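Local coordinates for glutathione S-transferase, N-terminal domain protein (Pseudomonas putida, PDB 4NAX) that probably acts as a glutathione transferase of the GST superfamily and binds one oxidized glutathione disulfide per subunit, at residues D165-L168 with W173-E176; A184-V189 with Q211-N216. All coordinates share one frame; numbering follows the deposited sequence. Where two conformers were deposited one is given.

Contact 1: residues D165-L168 with W173-E176; sequences DRHL and WMAE
M174 meets H167 in two ways, through its backbone carbonyl and through its thioether. The imidazole NE2 of H167 donates to M174 O at 2.7 Å, and the N-H...O angle of 169° shows a nearly straight bond. The donor lies in the carbonyl plane on a lone pair, at a C=O...N angle of 129°, while the oxygen sits in the ring plane at the imidazole edge. H167 reaches this position with CG anti to its backbone N (chi1 177°).

Bends at chi2 and chi3 turn the M174 chain so that its CE reaches CD2 of H167 at 3.5 Å. The sulfur lies obliquely to the imidazole, 4.9 Å from M174 SD to the H167 ring centroid.

L168 adds an apolar contact, its CD2 branch touching M174 SD at 3.8 Å; the same methyl is in van der Waals contact with the carbonyl oxygen of W173, 3.7 Å from L168 CD2 to W173 O. Replacing H167 by an alanine removes the ring, and M174 O would probably lose its imidazole donor while a gap opened beside the methionine methyl.

M174 N is bonded to OD1 of D182, so both the N and the O of M174 are hydrogen-bonded, to D182 and H167. This is the loop between helix 148-168 and helix 180-193 in the all-helical C-terminal domain of the GST fold, where an aspartate in the first turn of the later helix characteristically binds the preceding loop.

Contact 2: residues A184-V189 with Q211-N216; sequences AIFPWV and QRVLAN. With GDS (oxidized glutathione disulfide), chain C.
F186 packs against V213 and L214 where helix 184-189 crosses helix 211-216. The short axes approach to 10.0 Å at a signed angle of -102°, close to perpendicular, and the nearest CA atoms are those of F186 and L214.

Apolar contacts carry the interface; the two segments share no hydrogen bond. With F186 CG anti to its carbonyl carbon (chi1 -68°), the far end of the phenyl reaches V213, whose CG1 lies 3.3 Å from F186 CZ, a tight fit made obliquely to the ring. The near side of the same ring passes the backbone of L214, with F186 CD1 3.9 Å from L214 CA. L214, its CG anti to the backbone N (chi1 175°), divides its two methyls: CD1 rests 3.7 Å from F186 O and also meets F186 CB, whereas CD2 touches V189 CG1 at 4.0 Å. The V189 and L214 side chains run past each other in opposite directions. Within the first helix, I185 CG2 covers one face of the F186 phenyl, 4.2 Å above its centre.

Polar and ligand contacts involve other side chains of the two helices. R212 forms a salt bridge with E209, and its guanidinium carries V213 CG2 over one face, toward the rim. W188 instead meets the glutathione disulfide: W188 CZ2 is 3.4 Å from carboxylate oxygen OE4 and W188 CH2 is 3.7 Å from CB2 of the ligand. W188 NE1 is hydrogen-bonded to N30 OD1, which would help hold the indole's rotation; N30 also binds the ligand through ND2.

One helix thus presents F186 and V189 to its neighbour and W188 to the bound disulfide, joining the helical core of the GST C-terminal domain to the glutathione-binding pocket.

In the fold
Contact 1 precedes contact 2 along the chain, and both belong to the helical C-terminal domain, their centres about 11 Å apart. Contact 1 joins residues 165-168 of helix 148-168 to the loop that leads into helix 180-193; contact 2 then packs that helix against helix 208-219. They are continuous in space: L168 CD1 lies 3.9 Å from F186 CZ, W173 CE3 lies 3.8 Å from V213 CG1, and M174 CG lies 3.9 Å from I185 CD1. L168 and V213 therefore help connect three helices and a loop. Through W188 this packing extends to the glutathione disulfide, whereas the M174 side chain stays about 13 Å from a bound ligand.

Contact 1: residues D165-L168 with W173-E176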
# COMPACT_ATOMS: atom_id res chain seq x y z
N ASP A 165 1.99 16.83 -7.97
CA ASP A 165 1.85 18.01 -8.80
C ASP A 165 2.96 18.07 -9.85
O ASP A 165 2.72 18.37 -11.02
CB ASP A 165 1.87 19.27 -7.93
CG ASP A 165 1.33 20.47 -8.64
OD1 ASP A 165 0.13 20.49 -8.97
OD2 ASP A 165 2.12 21.42 -8.86
N ARG A 166 4.19 17.82 -9.41
CA ARG A 166 5.32 17.85 -10.33
C ARG A 166 5.19 16.73 -11.35
O ARG A 166 5.52 16.90 -12.53
CB ARG A 166 6.65 17.76 -9.59
CG ARG A 166 6.93 19.02 -8.76
CD ARG A 166 8.33 19.02 -8.15
NE ARG A 166 8.51 17.91 -7.21
CZ ARG A 166 8.12 17.90 -5.94
NH1 ARG A 166 8.33 16.82 -5.19
NH2 ARG A 166 7.53 18.95 -5.40
N HIS A 167 4.72 15.57 -10.90
CA HIS A 167 4.56 14.45 -11.82
C HIS A 167 3.52 14.74 -12.91
O HIS A 167 3.68 14.35 -14.06
CB HIS A 167 4.17 13.19 -11.04
CG HIS A 167 3.92 12.02 -11.92
ND1 HIS A 167 4.94 11.38 -12.59
CD2 HIS A 167 2.77 11.43 -12.32
CE1 HIS A 167 4.42 10.42 -13.34
NE2 HIS A 167 3.11 10.44 -13.19
N LEU A 168 2.43 15.39 -12.52
CA LEU A 168 1.29 15.59 -13.41
C LEU A 168 1.45 16.76 -14.39
O LEU A 168 0.67 16.90 -15.32
CB LEU A 168 0.01 15.76 -12.58
CG LEU A 168 -0.45 14.45 -11.92
CD1 LEU A 168 -1.51 14.76 -10.88
CD2 LEU A 168 -0.98 13.45 -12.94
N TRP A 173 -2.81 11.98 -16.72
CA TRP A 173 -3.01 10.98 -15.68
C TRP A 173 -1.68 10.52 -15.11
O TRP A 173 -0.60 10.91 -15.59
CB TRP A 173 -3.83 9.79 -16.20
CG TRP A 173 -5.18 10.12 -16.73
CD1 TRP A 173 -5.59 10.02 -18.03
CD2 TRP A 173 -6.32 10.55 -15.98
NE1 TRP A 173 -6.91 10.40 -18.14
CE2 TRP A 173 -7.38 10.72 -16.90
CE3 TRP A 173 -6.54 10.85 -14.63
CZ2 TRP A 173 -8.65 11.16 -16.51
CZ3 TRP A 173 -7.82 11.28 -14.24
CH2 TRP A 173 -8.85 11.42 -15.18
N MET A 174 -1.72 9.70 -14.07
CA MET A 174 -0.48 9.23 -13.45
C MET A 174 0.40 8.43 -14.41
O MET A 174 1.63 8.60 -14.44
CB MET A 174 -0.79 8.40 -12.21
CG MET A 174 -1.43 9.19 -11.07
SD MET A 174 -0.49 10.61 -10.47
CE MET A 174 0.94 9.80 -9.76
N ALA A 175 -0.23 7.53 -15.16
CA ALA A 175 0.45 6.76 -16.19
C ALA A 175 -0.05 7.24 -17.56
O ALA A 175 -0.81 8.20 -17.64
CB ALA A 175 0.21 5.27 -15.99
N GLU A 176 0.40 6.60 -18.64
CA GLU A 176 0.06 7.08 -19.98
C GLU A 176 -1.42 7.01 -20.31
O GLU A 176 -1.91 7.81 -21.10
CB GLU A 176 0.91 6.36 -21.04
CG GLU A 176 2.38 6.78 -20.96
CD GLU A 176 3.34 6.01 -21.85
OE1 GLU A 176 2.94 4.97 -22.42
OE2 GLU A 176 4.51 6.44 -21.96

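Contact 2: residues A184-V189 with Q211-N216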
# COMPACT_ATOMS: atom_id res chain seq x y z
N ALA A 184 -7.09 5.15 -7.31
CA ALA A 184 -6.65 5.05 -5.93
C ALA A 184 -6.36 6.42 -5.30
O ALA A 184 -6.63 6.63 -4.12
CB ALA A 184 -5.39 4.19 -5.84
N ILE A 185 -5.79 7.33 -6.08
CA ILE A 185 -5.29 8.60 -5.55
C ILE A 185 -6.35 9.69 -5.41
O ILE A 185 -6.46 10.34 -4.37
CB ILE A 185 -4.12 9.10 -6.43
CG1 ILE A 185 -2.89 8.21 -6.23
CG2 ILE A 185 -3.81 10.56 -6.16
CD1 ILE A 185 -1.82 8.38 -7.28
N PHE A 186 -7.14 9.90 -6.46
CA PHE A 186 -7.98 11.10 -6.47
C PHE A 186 -9.14 11.11 -5.47
O PHE A 186 -9.46 12.18 -4.97
CB PHE A 186 -8.35 11.49 -7.92
CG PHE A 186 -7.13 11.95 -8.67
CD1 PHE A 186 -6.56 13.18 -8.37
CD2 PHE A 186 -6.49 11.13 -9.57
CE1 PHE A 186 -5.36 13.57 -8.95
CE2 PHE A 186 -5.30 11.51 -10.17
CZ PHE A 186 -4.74 12.73 -9.86
N PRO A 187 -9.72 9.95 -5.11
CA PRO A 187 -10.70 10.00 -4.01
C PRO A 187 -10.09 10.49 -2.71
O PRO A 187 -10.79 11.09 -1.88
CB PRO A 187 -11.19 8.55 -3.89
CG PRO A 187 -11.00 8.00 -5.29
CD PRO A 187 -9.67 8.60 -5.71
N TRP A 188 -8.81 10.20 -2.50
CA TRP A 188 -8.13 10.68 -1.30
C TRP A 188 -7.83 12.18 -1.35
O TRP A 188 -7.94 12.87 -0.34
CB TRP A 188 -6.86 9.87 -1.03
CG TRP A 188 -7.11 8.76 -0.06
CD1 TRP A 188 -7.16 7.42 -0.30
CD2 TRP A 188 -7.36 8.94 1.33
NE1 TRP A 188 -7.39 6.74 0.89
CE2 TRP A 188 -7.51 7.67 1.90
CE3 TRP A 188 -7.47 10.07 2.15
CZ2 TRP A 188 -7.75 7.48 3.25
CZ3 TRP A 188 -7.73 9.89 3.49
CH2 TRP A 188 -7.85 8.60 4.03
N VAL A 189 -7.43 12.67 -2.52
CA VAL A 189 -7.25 14.11 -2.68
C VAL A 189 -8.58 14.83 -2.40
O VAL A 189 -8.63 15.82 -1.65
CB VAL A 189 -6.69 14.46 -4.08
CG1 VAL A 189 -6.56 15.97 -4.22
CG2 VAL A 189 -5.34 13.80 -4.36
N GLN A 211 -5.05 19.98 -8.97
CA GLN A 211 -6.40 20.54 -9.11
C GLN A 211 -7.01 20.21 -10.46
O GLN A 211 -8.17 19.82 -10.56
CB GLN A 211 -6.37 22.06 -8.96
CG GLN A 211 -6.11 22.56 -7.56
CD GLN A 211 -5.88 24.06 -7.53
OE1 GLN A 211 -5.00 24.56 -6.83
NE2 GLN A 211 -6.67 24.79 -8.32
N ARG A 212 -6.21 20.38 -11.52
CA ARG A 212 -6.67 20.11 -12.87
C ARG A 212 -7.10 18.66 -13.04
O ARG A 212 -8.17 18.37 -13.59
CB ARG A 212 -5.58 20.47 -13.87
CG ARG A 212 -5.84 20.01 -15.30
CD ARG A 212 -4.74 20.49 -16.23
NE ARG A 212 -3.44 19.96 -15.83
CZ ARG A 212 -3.00 18.73 -16.11
NH1 ARG A 212 -3.72 17.90 -16.84
NH2 ARG A 212 -1.82 18.33 -15.65
N VAL A 213 -6.25 17.74 -12.61
CA VAL A 213 -6.52 16.32 -12.81
C VAL A 213 -7.67 15.84 -11.89
O VAL A 213 -8.52 15.06 -12.31
CB VAL A 213 -5.24 15.48 -12.68
CG1 VAL A 213 -5.55 14.00 -12.83
CG2 VAL A 213 -4.24 15.92 -13.75
N LEU A 214 -7.71 16.35 -10.66
CA LEU A 214 -8.83 16.06 -9.77
C LEU A 214 -10.16 16.48 -10.40
O LEU A 214 -11.14 15.73 -10.40
CB LEU A 214 -8.66 16.75 -8.43
CG LEU A 214 -9.84 16.59 -7.47
CD1 LEU A 214 -10.04 15.13 -7.07
CD2 LEU A 214 -9.63 17.45 -6.22
N ALA A 215 -10.20 17.69 -10.95
CA ALA A 215 -11.43 18.14 -11.62
C ALA A 215 -11.81 17.21 -12.78
O ALA A 215 -12.98 16.85 -12.94
CB ALA A 215 -11.31 19.58 -12.09
N ASN A 216 -10.83 16.81 -13.58
CA ASN A 216 -11.11 15.91 -14.69
C ASN A 216 -11.67 14.55 -14.17
O ASN A 216 -12.60 13.98 -14.74
CB ASN A 216 -9.84 15.60 -15.50
CG ASN A 216 -9.25 16.80 -16.22
OD1 ASN A 216 -8.08 16.73 -16.66
ND2 ASN A 216 -10.02 17.87 -16.37
N1 GDS C . -9.39 3.48 12.88
CA1 GDS C . -9.35 4.67 12.03
C1 GDS C . -8.68 5.83 12.73
OE1 GDS C . -8.20 6.74 12.03
OE2 GDS C . -8.62 5.86 13.98
CB1 GDS C . -10.78 5.05 11.63
CG1 GDS C . -10.87 6.00 10.42
CD1 GDS C . -10.39 5.33 9.16
O1 GDS C . -10.45 4.13 9.03
N2 GDS C . -9.88 6.15 8.24
CA2 GDS C . -9.44 5.70 6.94
C2 GDS C . -7.96 5.93 6.76
O2 GDS C . -7.43 6.95 7.19
CB2 GDS C . -10.20 6.45 5.84
SG2 GDS C . -11.94 6.05 5.72
N3 GDS C . -7.30 5.01 6.07
CA3 GDS C . -5.86 5.10 5.83
C3 GDS C . -5.41 4.49 4.53
OE3 GDS C . -4.21 4.12 4.48
OE4 GDS C . -6.21 4.46 3.59
N4 GDS C . -12.08 1.59 8.99
CA4 GDS C . -12.79 0.82 9.99
C4 GDS C . -12.09 0.77 11.32
OE5 GDS C . -12.64 0.16 12.28
OE6 GDS C . -11.00 1.39 11.43
C5 GDS C . -12.11 1.22 7.71
O5 GDS C . -12.69 0.21 7.34
CA5 GDS C . -11.41 2.13 6.72
N5 GDS C . -10.68 1.33 5.74
CB5 GDS C . -12.47 2.98 6.03
SG5 GDS C . -11.85 4.07 4.74
CA6 GDS C . -6.68 -0.38 3.46
C6 GDS C . -7.29 -0.36 2.10
OE7 GDS C . -8.32 -1.06 1.90
OE8 GDS C . -6.74 0.34 1.22
N6 GDS C . -5.21 -0.21 3.35
CB6 GDS C . -7.28 0.73 4.33
CG6 GDS C . -8.77 0.50 4.57
CD6 GDS C . -9.36 1.47 5.56
O6 GDS C . -8.67 2.34 6.12